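Local atomic coordinates of extracellular ligand-binding receptor (Desulfohalobium retbaense DSM 5692, PDB entry 5ERE), a protein that binds 2-oxo-4-methylpentanoate (ketoleucine) in a periplasmic-binding-protein-like domain and probably acts as the extracellular ligand-sensing part of a signalling receptor. Residues A[121-126]-A[148-153]; A[126-131]-A[178-183]; A[163-168]-A[191-196]; A[226-231]-A[310-315]. All blocks are in the same frame, centred on the assembly; numbering follows the deposited sequence.

In the fold
From the N terminus, the chain first meets contact 1, where the end of helix 112-123 meets the end of helix 137-149, closing a loop round strand 129-134. Contact 2 pairs that strand with strand 181-185 and crosses contact 1; the two share F126, and a backbone hydrogen bond joins Q153 to I129. Contact 3 joins the loop after strand 154-160 to helix 190-199, crossing contact 2 but following contact 1 in series. Contact 4 comes last, closing a long loop by joining strand 228-232 to strand 304-314, in the same sheet as contact 2. Y122 packs on V228 and F310, tying contact 4 back to contact 1.

Contact 1 (A[121-126]-A[148-153]); sequences AYLTDF and DRFPKQ
F150 reaches L123 and T124 with the far end of its ring, and its side chain traces the contact. At its CB, the amide oxygen OE1 of Q153 lies 3.8 Å away; the same oxygen lies in the ring plane, beyond the edge. CG is anti to the carbonyl carbon (chi1 -66°), and the ring runs from there toward the end of helix 112-123. CE1 comes to 3.8 Å from T124 CA, the two side chains crossing at about a right angle. CE2 approaches L123 CB at 3.9 Å, and CZ, the tip, lies 3.9 Å from both L123 CB and T124 N. On one ring face sits R149 CG, while F150 CZ lies 3.8 Å above the R149 guanidinium plane, over its centre. This is the joint between two neighbouring helices, 112-123 and 137-149, on one side of the sheet in the alpha/beta lobe of a periplasmic binding protein; A120, one turn up the first helix, also touches the F150 side chain. Helix 112-123 leaves through a type I turn from L123 to F126, closed by F126 N to L123 O at 3.1 Å. Past the turn, F126 O packs on the aliphatic part of Q153, 3.5 Å from CG. T124 OG1 and R149 NH1 stay 4.0 Å apart, without a hydrogen bond.

Contact 2 (A[126-131]-A[178-183]); sequences FERIAV and DSEALV
The F126 ring lies with one face over A181 CB, which sits 4.0 Å from the ring centroid and 24° off its normal, a CH-pi contact. E180, extended beyond CG, crosses R128 at about a right angle and carries OE1 to E127 N, a weak 3.4 Å bond. R128 and D178 instead run side by side, guanidinium and carboxylate planes nearly coplanar, with NH1 and OD2 4.2 Å apart, beyond a salt bridge. Beyond these residues, strands 129-131 and 181-183 pair in parallel, neighbours in the sheet of a periplasmic-binding-protein alpha/beta lobe. V131 and V183 point the same way, CG1 to CG1 at 4.0 Å, on the face covered by helix 137-149. A130 CB turns to the other face, 3.8 Å from L182 CD1, where I174 of helix 168-175 covers it. R128 O is gripped twice: A181 N comes nearly along the C=O axis, E180 N at 2.6 Å from a direction tilted 30° out of the carbonyl plane. A130 N to A181 O and A130 O to V183 N continue the pairing. Charge gathers at the start of the strands and apolar side chains further in, so backbone bonds and packing probably carry the contact.

Contact 3 (A[163-168]-A[191-196]); sequences QQMDIA and ATIAKQ
I167 and M165 lean on one side of helix 190-199, where I193 and Q196 receive them. M165, a selenomethionine, has a side chain bent twice, at chi2 and at chi3 (-72°), so that its terminal methyl faces the helix. That CE lies 3.7 Å from I193 CG1, the two side chains crossing at about a right angle, and 4.1 Å from T192 CG2. I167 takes a less common conformation: CG1 sits between the backbone N and the carbonyl carbon (chi1 55°), the crowded position, with CG2 beside the N. This aims the CG1-CD1 arm at the helix, CD1 stopping 3.8 Å from I193 CA and 4.0 Å from I193 CG1. Q196 runs out extended beyond CG to meet the same arm obliquely, its OE1 3.1 Å from I167 CG1 and 3.2 Å from CD1. Both approaches are tight for an oxygen against carbon, and no hydrogen bond crosses between the two segments. An alanine at I167 would remove the arm and CG2, and would probably open a gap beside I193 and leave the Q196 amide freer to turn. Y160, at the end of strand 154-160, touches M165, I167 and I193. Nearby, Q163 OE1 accepts a hydrogen bond from A13 N, next to the ligand-pocket residue F14. Strand 154-160, helix 168-175 and strand 181-185, its strands parallel in one sheet, form a beta-alpha-beta crossover of the alpha/beta lobe; I167 sits at the N-cap position of its helix, and the loop before it packs on helix 190-199, which follows strand 181-185.

Contact 4 (A[226-231]-A[310-315]); sequences GLVYTY and FKKVTE
F310 opens the pairing by setting its ring against V228 and T230: CD1 is 3.7 Å from V228 CG1, and CE1 lies equally near T230 CG2, with the T230 side chain running alongside. K311 follows with two backbone bonds to Y229, N to O and O to N, both 2.8 Å. Its side chain turns to the other face of the sheet, where CB sits over the Y229 ring, 3.8 Å from the centroid and 27° off the normal. CD then packs 3.7 Å from Y231 CD2, and NZ bonds Q213 OE1, which the Y229 hydroxyl also reaches. An alanine in place of Y229 would probably leave K311 CB without its aromatic cover and Q213 with one partner fewer. Here strand 304-314 runs antiparallel to strand 228-232, at the end of the otherwise parallel succession 154-160, 129-134, 181-185, 205-208, 228-232 in this alpha/beta lobe. K312 returns to the face of F310 and V228, its CA-H pointing at L227 O, 3.1 Å from CA. V313 makes the remaining pair of bonds, N to L227 O at 3.0 Å and O from G226 N at 2.8 Å. G226 has a positive phi (97°), at which a CB would jam against the preceding carbonyl oxygen.

Contact 1 (A[121-126]-A[148-153])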
loop_
_atom_site.group_PDB
_atom_site.type_symbol
_atom_site.label_atom_id
_atom_site.label_comp_id
_atom_site.label_asym_id
_atom_site.label_seq_id
_atom_site.Cartn_x
_atom_site.Cartn_y
_atom_site.Cartn_z
ATOM N N ALA A 121 1.946 6.681 -4.708
ATOM C CA ALA A 121 0.735 7.503 -4.672
ATOM C C ALA A 121 1.084 8.972 -4.611
ATOM O O ALA A 121 0.309 9.810 -5.051
ATOM C CB ALA A 121 -0.161 7.151 -3.474
ATOM N N TYR A 122 2.225 9.273 -4.002
ATOM C CA TYR A 122 2.714 10.644 -3.913
ATOM C C TYR A 122 3.461 11.026 -5.196
ATOM O O TYR A 122 3.221 12.088 -5.764
ATOM C CB TYR A 122 3.628 10.789 -2.699
ATOM C CG TYR A 122 4.160 12.179 -2.470
ATOM C CD1 TYR A 122 3.306 13.207 -2.086
ATOM C CD2 TYR A 122 5.514 12.465 -2.606
ATOM C CE1 TYR A 122 3.773 14.485 -1.859
ATOM C CE2 TYR A 122 5.996 13.753 -2.398
ATOM C CZ TYR A 122 5.114 14.759 -2.018
ATOM O OH TYR A 122 5.549 16.044 -1.784
ATOM N N LEU A 123 4.352 10.139 -5.633
ATOM C CA LEU A 123 5.307 10.439 -6.711
ATOM C C LEU A 123 4.623 10.615 -8.065
ATOM O O LEU A 123 5.211 11.171 -9.004
ATOM C CB LEU A 123 6.372 9.329 -6.835
ATOM C CG LEU A 123 7.502 9.279 -5.799
ATOM C CD1 LEU A 123 8.542 8.199 -6.125
ATOM C CD2 LEU A 123 8.164 10.625 -5.672
ATOM N N THR A 124 3.392 10.138 -8.173
ATOM C CA THR A 124 2.715 10.114 -9.451
ATOM C C THR A 124 2.344 11.548 -9.918
ATOM O O THR A 124 2.119 11.760 -11.091
ATOM C CB THR A 124 1.471 9.164 -9.389
ATOM O OG1 THR A 124 1.018 8.851 -10.712
ATOM C CG2 THR A 124 0.336 9.747 -8.560
ATOM N N ASP A 125 2.352 12.526 -9.012
ATOM C CA ASP A 125 2.053 13.916 -9.369
ATOM C C ASP A 125 3.309 14.729 -9.705
ATOM O O ASP A 125 3.285 15.964 -9.691
ATOM C CB ASP A 125 1.297 14.591 -8.231
ATOM C CG ASP A 125 -0.051 13.950 -7.980
ATOM O OD1 ASP A 125 -0.669 13.487 -8.964
ATOM O OD2 ASP A 125 -0.478 13.903 -6.804
ATOM N N PHE A 126 4.398 14.020 -9.992
ATOM C CA PHE A 126 5.661 14.634 -10.383
ATOM C C PHE A 126 6.090 14.069 -11.726
ATOM O O PHE A 126 6.241 12.853 -11.863
ATOM C CB PHE A 126 6.743 14.380 -9.339
ATOM C CG PHE A 126 6.447 14.978 -7.995
ATOM C CD1 PHE A 126 5.677 14.288 -7.054
ATOM C CD2 PHE A 126 6.941 16.223 -7.662
ATOM C CE1 PHE A 126 5.419 14.846 -5.827
ATOM C CE2 PHE A 126 6.681 16.781 -6.434
ATOM C CZ PHE A 126 5.922 16.087 -5.508
ATOM N N ASP A 148 10.718 0.895 -13.085
ATOM C CA ASP A 148 9.661 0.081 -13.673
ATOM C C ASP A 148 8.307 0.766 -13.570
ATOM O O ASP A 148 7.455 0.624 -14.446
ATOM C CB ASP A 148 9.597 -1.282 -13.002
ATOM C CG ASP A 148 10.772 -2.163 -13.371
ATOM O OD1 ASP A 148 11.777 -1.634 -13.902
ATOM O OD2 ASP A 148 10.693 -3.386 -13.129
ATOM N N ARG A 149 8.122 1.517 -12.497
ATOM C CA ARG A 149 6.832 2.114 -12.198
ATOM C C ARG A 149 6.673 3.403 -12.956
ATOM O O ARG A 149 5.587 3.728 -13.421
ATOM C CB ARG A 149 6.686 2.369 -10.690
ATOM C CG ARG A 149 5.468 3.196 -10.304
ATOM C CD ARG A 149 4.194 2.517 -10.725
ATOM N NE ARG A 149 2.999 3.262 -10.332
ATOM C CZ ARG A 149 2.507 4.306 -10.992
ATOM N NH1 ARG A 149 1.400 4.906 -10.561
ATOM N NH2 ARG A 149 3.116 4.748 -12.089
ATOM N N PHE A 150 7.777 4.130 -13.070
ATOM C CA PHE A 150 7.786 5.457 -13.647
ATOM C C PHE A 150 8.808 5.614 -14.806
ATOM O O PHE A 150 9.706 6.463 -14.744
ATOM C CB PHE A 150 8.088 6.462 -12.551
ATOM C CG PHE A 150 7.021 6.567 -11.501
ATOM C CD1 PHE A 150 5.787 7.119 -11.801
ATOM C CD2 PHE A 150 7.267 6.151 -10.194
ATOM C CE1 PHE A 150 4.798 7.241 -10.816
ATOM C CE2 PHE A 150 6.287 6.276 -9.203
ATOM C CZ PHE A 150 5.056 6.821 -9.516
ATOM N N PRO A 151 8.661 4.805 -15.866
ATOM C CA PRO A 151 9.564 4.879 -17.032
ATOM C C PRO A 151 9.801 6.285 -17.556
ATOM O O PRO A 151 10.947 6.674 -17.785
ATOM C CB PRO A 151 8.831 4.065 -18.086
ATOM C CG PRO A 151 8.001 3.134 -17.338
ATOM C CD PRO A 151 7.555 3.865 -16.111
ATOM N N LYS A 152 8.724 7.039 -17.734
ATOM C CA LYS A 152 8.809 8.340 -18.376
ATOM C C LYS A 152 9.307 9.394 -17.410
ATOM O O LYS A 152 10.082 10.262 -17.786
ATOM C CB LYS A 152 7.444 8.749 -18.946
ATOM N N GLN A 153 8.878 9.307 -16.159
ATOM C CA GLN A 153 9.131 10.379 -15.209
ATOM C C GLN A 153 10.538 10.337 -14.594
ATOM O O GLN A 153 11.046 11.366 -14.133
ATOM C CB GLN A 153 8.079 10.345 -14.092
ATOM C CG GLN A 153 6.658 10.684 -14.522
ATOM C CD GLN A 153 5.984 9.592 -15.339
ATOM O OE1 GLN A 153 6.435 8.437 -15.386
ATOM N NE2 GLN A 153 4.887 9.960 -16.003
#

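Contact 2 (A[126-131]-A[178-183])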
loop_
_atom_site.group_PDB
_atom_site.type_symbol
_atom_site.label_atom_id
_atom_site.label_comp_id
_atom_site.label_asym_id
_atom_site.label_seq_id
_atom_site.Cartn_x
_atom_site.Cartn_y
_atom_site.Cartn_z
ATOM N N PHE A 126 4.398 14.020 -9.992
ATOM C CA PHE A 126 5.661 14.634 -10.383
ATOM C C PHE A 126 6.090 14.069 -11.726
ATOM O O PHE A 126 6.241 12.853 -11.863
ATOM C CB PHE A 126 6.743 14.380 -9.339
ATOM C CG PHE A 126 6.447 14.978 -7.995
ATOM C CD1 PHE A 126 5.677 14.288 -7.054
ATOM C CD2 PHE A 126 6.941 16.223 -7.662
ATOM C CE1 PHE A 126 5.419 14.846 -5.827
ATOM C CE2 PHE A 126 6.681 16.781 -6.434
ATOM C CZ PHE A 126 5.922 16.087 -5.508
ATOM N N GLU A 127 6.277 14.944 -12.712
ATOM C CA GLU A 127 6.626 14.487 -14.054
ATOM C C GLU A 127 8.129 14.275 -14.198
ATOM O O GLU A 127 8.546 13.458 -15.017
ATOM C CB GLU A 127 6.120 15.469 -15.125
ATOM C CG GLU A 127 4.594 15.536 -15.230
ATOM C CD GLU A 127 3.944 14.178 -15.461
ATOM O OE1 GLU A 127 4.156 13.577 -16.539
ATOM O OE2 GLU A 127 3.226 13.698 -14.554
ATOM N N ARG A 128 8.932 14.979 -13.395
ATOM C CA ARG A 128 10.392 14.810 -13.435
ATOM C C ARG A 128 10.940 14.291 -12.093
ATOM O O ARG A 128 10.984 15.035 -11.107
ATOM C CB ARG A 128 11.100 16.131 -13.797
ATOM C CG ARG A 128 10.587 16.838 -15.048
ATOM C CD ARG A 128 11.738 17.436 -15.860
ATOM N NE ARG A 128 12.279 16.435 -16.768
ATOM C CZ ARG A 128 13.449 16.518 -17.381
ATOM N NH1 ARG A 128 14.233 17.569 -17.191
ATOM N NH2 ARG A 128 13.834 15.537 -18.183
ATOM N N ILE A 129 11.421 13.049 -12.089
ATOM C CA ILE A 129 11.875 12.376 -10.854
ATOM C C ILE A 129 13.343 11.960 -10.867
ATOM O O ILE A 129 13.736 11.112 -11.661
ATOM C CB ILE A 129 11.048 11.080 -10.577
ATOM C CG1 ILE A 129 9.592 11.408 -10.255
ATOM C CG2 ILE A 129 11.668 10.260 -9.413
ATOM C CD1 ILE A 129 8.637 10.179 -10.343
ATOM N N ALA A 130 14.139 12.496 -9.945
ATOM C CA ALA A 130 15.519 12.022 -9.789
ATOM C C ALA A 130 15.647 11.118 -8.553
ATOM O O ALA A 130 14.982 11.346 -7.532
ATOM C CB ALA A 130 16.486 13.199 -9.695
ATOM N N VAL A 131 16.484 10.087 -8.675
ATOM C CA VAL A 131 16.837 9.220 -7.560
ATOM C C VAL A 131 18.342 9.259 -7.306
ATOM O O VAL A 131 19.136 9.059 -8.216
ATOM C CB VAL A 131 16.419 7.754 -7.817
ATOM C CG1 VAL A 131 16.491 6.882 -6.492
ATOM C CG2 VAL A 131 15.049 7.708 -8.402
ATOM N N ASP A 178 16.855 18.992 -14.054
ATOM C CA ASP A 178 15.760 19.847 -13.580
ATOM C C ASP A 178 14.617 19.023 -12.999
ATOM O O ASP A 178 13.470 19.121 -13.444
ATOM C CB ASP A 178 15.252 20.721 -14.727
ATOM C CG ASP A 178 16.391 21.381 -15.483
ATOM O OD1 ASP A 178 16.961 22.350 -14.942
ATOM O OD2 ASP A 178 16.737 20.914 -16.593
ATOM N N SER A 179 14.949 18.186 -12.023
ATOM C CA SER A 179 13.975 17.257 -11.494
ATOM C C SER A 179 12.957 18.012 -10.658
ATOM O O SER A 179 13.237 19.081 -10.112
ATOM C CB SER A 179 14.656 16.159 -10.669
ATOM O OG SER A 179 15.281 16.691 -9.513
ATOM N N GLU A 180 11.770 17.436 -10.584
ATOM C CA GLU A 180 10.669 17.952 -9.796
ATOM C C GLU A 180 10.687 17.344 -8.379
ATOM O O GLU A 180 10.374 18.002 -7.382
ATOM C CB GLU A 180 9.365 17.619 -10.511
ATOM C CG GLU A 180 8.401 18.757 -10.688
ATOM C CD GLU A 180 7.293 18.385 -11.646
ATOM O OE1 GLU A 180 6.186 18.030 -11.179
ATOM O OE2 GLU A 180 7.544 18.434 -12.872
ATOM N N ALA A 181 11.047 16.072 -8.299
ATOM C CA ALA A 181 11.220 15.440 -6.998
ATOM C C ALA A 181 12.530 14.672 -6.990
ATOM O O ALA A 181 12.864 13.977 -7.956
ATOM C CB ALA A 181 10.039 14.540 -6.677
ATOM N N LEU A 182 13.282 14.833 -5.906
ATOM C CA LEU A 182 14.505 14.066 -5.689
ATOM C C LEU A 182 14.290 13.009 -4.603
ATOM O O LEU A 182 14.200 13.348 -3.433
ATOM C CB LEU A 182 15.653 14.978 -5.276
ATOM C CG LEU A 182 17.009 14.322 -4.960
ATOM C CD1 LEU A 182 17.479 13.402 -6.072
ATOM C CD2 LEU A 182 18.074 15.386 -4.661
ATOM N N VAL A 183 14.259 11.750 -5.016
ATOM C CA VAL A 183 14.134 10.616 -4.121
ATOM C C VAL A 183 15.476 10.118 -3.596
ATOM O O VAL A 183 16.319 9.624 -4.350
ATOM C CB VAL A 183 13.417 9.464 -4.832
ATOM C CG1 VAL A 183 13.580 8.112 -4.044
ATOM C CG2 VAL A 183 11.966 9.833 -5.006
#

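Contact 3 (A[163-168]-A[191-196])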
loop_
_atom_site.group_PDB
_atom_site.type_symbol
_atom_site.label_atom_id
_atom_site.label_comp_id
_atom_site.label_asym_id
_atom_site.label_seq_id
_atom_site.Cartn_x
_atom_site.Cartn_y
_atom_site.Cartn_z
ATOM N N GLN A 163 29.624 5.506 2.984
ATOM C CA GLN A 163 30.803 5.822 3.786
ATOM C C GLN A 163 31.585 7.014 3.171
ATOM O O GLN A 163 31.980 7.935 3.877
ATOM C CB GLN A 163 31.717 4.598 3.914
ATOM C CG GLN A 163 31.213 3.513 4.908
ATOM C CD GLN A 163 30.124 2.623 4.313
ATOM O OE1 GLN A 163 29.079 2.401 4.928
ATOM N NE2 GLN A 163 30.375 2.099 3.114
ATOM N N GLN A 164 31.794 7.011 1.861
ATOM C CA GLN A 164 32.603 8.071 1.237
ATOM C C GLN A 164 31.891 9.435 1.149
ATOM O O GLN A 164 32.482 10.457 1.468
ATOM C CB GLN A 164 33.060 7.625 -0.155
ATOM C CG GLN A 164 34.260 6.681 -0.131
ATOM C CD GLN A 164 35.511 7.321 0.491
ATOM O OE1 GLN A 164 35.578 8.542 0.682
ATOM N NE2 GLN A 164 36.512 6.494 0.795
HETATM N N MSE A 165 30.626 9.437 0.737
HETATM C CA MSE A 165 29.798 10.660 0.635
HETATM C C MSE A 165 30.369 11.663 -0.376
HETATM O O MSE A 165 30.229 12.887 -0.227
HETATM C CB MSE A 165 29.646 11.336 1.987
HETATM C CG MSE A 165 28.853 10.463 3.000
HETATM SE SE MSE A 165 27.133 9.897 2.238
HETATM C CE MSE A 165 26.192 11.583 2.274
ATOM N N ASP A 166 30.982 11.126 -1.414
ATOM C CA ASP A 166 31.363 11.945 -2.547
ATOM C C ASP A 166 30.204 11.997 -3.536
ATOM O O ASP A 166 30.050 11.082 -4.333
ATOM C CB ASP A 166 32.608 11.396 -3.218
ATOM C CG ASP A 166 33.154 12.349 -4.263
ATOM O OD1 ASP A 166 32.604 13.470 -4.386
ATOM O OD2 ASP A 166 34.127 11.984 -4.948
ATOM N N ILE A 167 29.400 13.061 -3.478
ATOM C CA ILE A 167 28.169 13.155 -4.268
ATOM C C ILE A 167 28.084 14.384 -5.195
ATOM O O ILE A 167 27.049 14.593 -5.831
ATOM C CB ILE A 167 26.943 13.177 -3.353
ATOM C CG1 ILE A 167 27.082 14.301 -2.325
ATOM C CG2 ILE A 167 26.782 11.820 -2.649
ATOM C CD1 ILE A 167 25.804 14.602 -1.581
ATOM N N ALA A 168 29.150 15.188 -5.262
ATOM C CA ALA A 168 29.149 16.416 -6.072
ATOM C C ALA A 168 28.818 16.143 -7.541
ATOM O O ALA A 168 28.070 16.900 -8.172
ATOM C CB ALA A 168 30.498 17.123 -5.966
ATOM N N ALA A 191 20.808 14.036 5.519
ATOM C CA ALA A 191 20.922 15.429 5.966
ATOM C C ALA A 191 22.075 16.163 5.246
ATOM O O ALA A 191 21.999 17.360 4.994
ATOM C CB ALA A 191 21.117 15.499 7.462
ATOM N N THR A 192 23.130 15.432 4.920
ATOM C CA THR A 192 24.247 15.974 4.156
ATOM C C THR A 192 23.907 16.080 2.671
ATOM O O THR A 192 24.203 17.099 2.009
ATOM C CB THR A 192 25.500 15.108 4.342
ATOM O OG1 THR A 192 25.930 15.225 5.700
ATOM C CG2 THR A 192 26.656 15.542 3.405
ATOM N N ILE A 193 23.288 15.030 2.145
ATOM C CA ILE A 193 22.828 15.048 0.764
ATOM C C ILE A 193 21.913 16.261 0.553
ATOM O O ILE A 193 22.123 17.030 -0.374
ATOM C CB ILE A 193 22.111 13.734 0.388
ATOM C CG1 ILE A 193 23.094 12.567 0.450
ATOM C CG2 ILE A 193 21.559 13.799 -1.017
ATOM C CD1 ILE A 193 22.423 11.150 0.366
ATOM N N ALA A 194 20.933 16.439 1.438
ATOM C CA ALA A 194 20.010 17.576 1.382
ATOM C C ALA A 194 20.736 18.930 1.348
ATOM O O ALA A 194 20.371 19.806 0.572
ATOM C CB ALA A 194 19.067 17.545 2.574
ATOM N N LYS A 195 21.740 19.085 2.205
ATOM C CA LYS A 195 22.476 20.340 2.341
ATOM C C LYS A 195 23.138 20.696 1.027
ATOM O O LYS A 195 22.921 21.780 0.478
ATOM C CB LYS A 195 23.541 20.231 3.433
ATOM C CG LYS A 195 23.929 21.557 4.085
ATOM C CD LYS A 195 25.414 21.646 4.416
ATOM C CE LYS A 195 25.647 22.584 5.599
ATOM N NZ LYS A 195 27.086 22.836 5.869
ATOM N N GLN A 196 23.950 19.763 0.540
ATOM C CA GLN A 196 24.736 19.969 -0.656
ATOM C C GLN A 196 23.833 20.187 -1.864
ATOM O O GLN A 196 24.117 21.041 -2.707
ATOM C CB GLN A 196 25.669 18.782 -0.871
ATOM C CG GLN A 196 26.691 18.620 0.253
ATOM C CD GLN A 196 27.770 17.586 -0.051
ATOM O OE1 GLN A 196 27.864 17.068 -1.162
ATOM N NE2 GLN A 196 28.604 17.303 0.938
#

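Contact 4 (A[226-231]-A[310-315])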
loop_
_atom_site.group_PDB
_atom_site.type_symbol
_atom_site.label_atom_id
_atom_site.label_comp_id
_atom_site.label_asym_id
_atom_site.label_seq_id
_atom_site.Cartn_x
_atom_site.Cartn_y
_atom_site.Cartn_z
ATOM N N GLY A 226 10.124 19.915 4.986
ATOM C CA GLY A 226 9.151 19.642 3.932
ATOM C C GLY A 226 9.317 18.294 3.238
ATOM O O GLY A 226 8.458 17.871 2.480
ATOM N N LEU A 227 10.450 17.646 3.476
ATOM C CA LEU A 227 10.749 16.342 2.907
ATOM C C LEU A 227 9.654 15.329 3.262
ATOM O O LEU A 227 9.286 15.227 4.412
ATOM C CB LEU A 227 12.100 15.851 3.424
ATOM C CG LEU A 227 12.622 14.545 2.819
ATOM C CD1 LEU A 227 14.120 14.545 2.940
ATOM C CD2 LEU A 227 12.055 13.291 3.479
ATOM N N VAL A 228 9.131 14.614 2.270
ATOM C CA VAL A 228 8.038 13.658 2.494
ATOM C C VAL A 228 8.609 12.252 2.412
ATOM O O VAL A 228 9.423 11.986 1.562
ATOM C CB VAL A 228 6.898 13.856 1.460
ATOM C CG1 VAL A 228 5.788 12.803 1.611
ATOM C CG2 VAL A 228 6.295 15.259 1.599
ATOM N N TYR A 229 8.212 11.345 3.298
ATOM C CA TYR A 229 8.710 9.969 3.190
ATOM C C TYR A 229 7.697 8.938 3.680
ATOM O O TYR A 229 6.774 9.255 4.437
ATOM C CB TYR A 229 10.022 9.811 3.967
ATOM C CG TYR A 229 9.877 10.125 5.422
ATOM C CD1 TYR A 229 9.832 11.438 5.855
ATOM C CD2 TYR A 229 9.768 9.098 6.391
ATOM C CE1 TYR A 229 9.682 11.749 7.185
ATOM C CE2 TYR A 229 9.630 9.401 7.710
ATOM C CZ TYR A 229 9.583 10.730 8.115
ATOM O OH TYR A 229 9.438 11.047 9.441
ATOM N N THR A 230 7.854 7.707 3.204
ATOM C CA THR A 230 7.032 6.609 3.686
ATOM C C THR A 230 7.643 6.023 4.944
ATOM O O THR A 230 8.864 5.993 5.102
ATOM C CB THR A 230 6.857 5.536 2.639
ATOM O OG1 THR A 230 8.089 5.274 1.971
ATOM C CG2 THR A 230 5.824 5.958 1.640
ATOM N N TYR A 231 6.780 5.582 5.863
ATOM C CA TYR A 231 7.235 5.146 7.169
ATOM C C TYR A 231 6.173 4.228 7.850
ATOM O O TYR A 231 4.975 4.462 7.700
ATOM C CB TYR A 231 7.524 6.354 8.045
ATOM C CG TYR A 231 8.346 6.029 9.246
ATOM C CD1 TYR A 231 9.708 5.860 9.136
ATOM C CD2 TYR A 231 7.754 5.891 10.493
ATOM C CE1 TYR A 231 10.466 5.536 10.230
ATOM C CE2 TYR A 231 8.498 5.575 11.602
ATOM C CZ TYR A 231 9.842 5.395 11.472
ATOM O OH TYR A 231 10.568 5.082 12.574
ATOM N N PHE A 310 2.444 8.234 5.095
ATOM C CA PHE A 310 3.303 9.363 4.762
ATOM C C PHE A 310 3.606 10.241 5.956
ATOM O O PHE A 310 2.722 10.564 6.762
ATOM C CB PHE A 310 2.666 10.174 3.660
ATOM C CG PHE A 310 2.775 9.522 2.330
ATOM C CD1 PHE A 310 3.959 9.577 1.630
ATOM C CD2 PHE A 310 1.702 8.839 1.785
ATOM C CE1 PHE A 310 4.075 8.962 0.383
ATOM C CE2 PHE A 310 1.807 8.229 0.543
ATOM C CZ PHE A 310 3.002 8.287 -0.149
ATOM N N LYS A 311 4.887 10.561 6.080
ATOM C CA LYS A 311 5.373 11.481 7.073
ATOM C C LYS A 311 6.153 12.598 6.409
ATOM O O LYS A 311 6.508 12.515 5.228
ATOM C CB LYS A 311 6.234 10.748 8.094
ATOM C CG LYS A 311 5.413 9.815 8.922
ATOM C CD LYS A 311 6.187 9.193 10.055
ATOM C CE LYS A 311 6.202 10.051 11.330
ATOM N NZ LYS A 311 7.009 9.359 12.365
ATOM N N LYS A 312 6.391 13.664 7.152
ATOM C CA LYS A 312 7.228 14.719 6.621
ATOM C C LYS A 312 8.065 15.364 7.704
ATOM O O LYS A 312 7.728 15.348 8.875
ATOM C CB LYS A 312 6.383 15.763 5.911
ATOM C CG LYS A 312 5.644 16.699 6.822
ATOM C CD LYS A 312 4.685 17.568 6.027
ATOM C CE LYS A 312 5.344 18.479 4.984
ATOM N NZ LYS A 312 4.448 18.628 3.792
ATOM N N VAL A 313 9.199 15.895 7.289
ATOM C CA VAL A 313 10.067 16.648 8.172
ATOM C C VAL A 313 9.500 18.069 8.328
ATOM O O VAL A 313 9.217 18.731 7.324
ATOM C CB VAL A 313 11.498 16.680 7.601
ATOM C CG1 VAL A 313 12.466 17.427 8.514
ATOM C CG2 VAL A 313 11.972 15.265 7.356
ATOM N N THR A 314 9.305 18.512 9.571
ATOM C CA THR A 314 8.961 19.919 9.870
ATOM C C THR A 314 9.936 20.506 10.893
ATOM O O THR A 314 10.687 19.761 11.536
ATOM C CB THR A 314 7.529 20.095 10.424
ATOM O OG1 THR A 314 7.509 19.853 11.844
ATOM C CG2 THR A 314 6.575 19.177 9.715
ATOM N N GLU A 315 9.919 21.837 11.042
ATOM C CA GLU A 315 10.852 22.532 11.934
ATOM C C GLU A 315 10.752 21.940 13.336
ATOM O O GLU A 315 11.761 21.703 14.004
ATOM C CB GLU A 315 10.571 24.052 11.957
#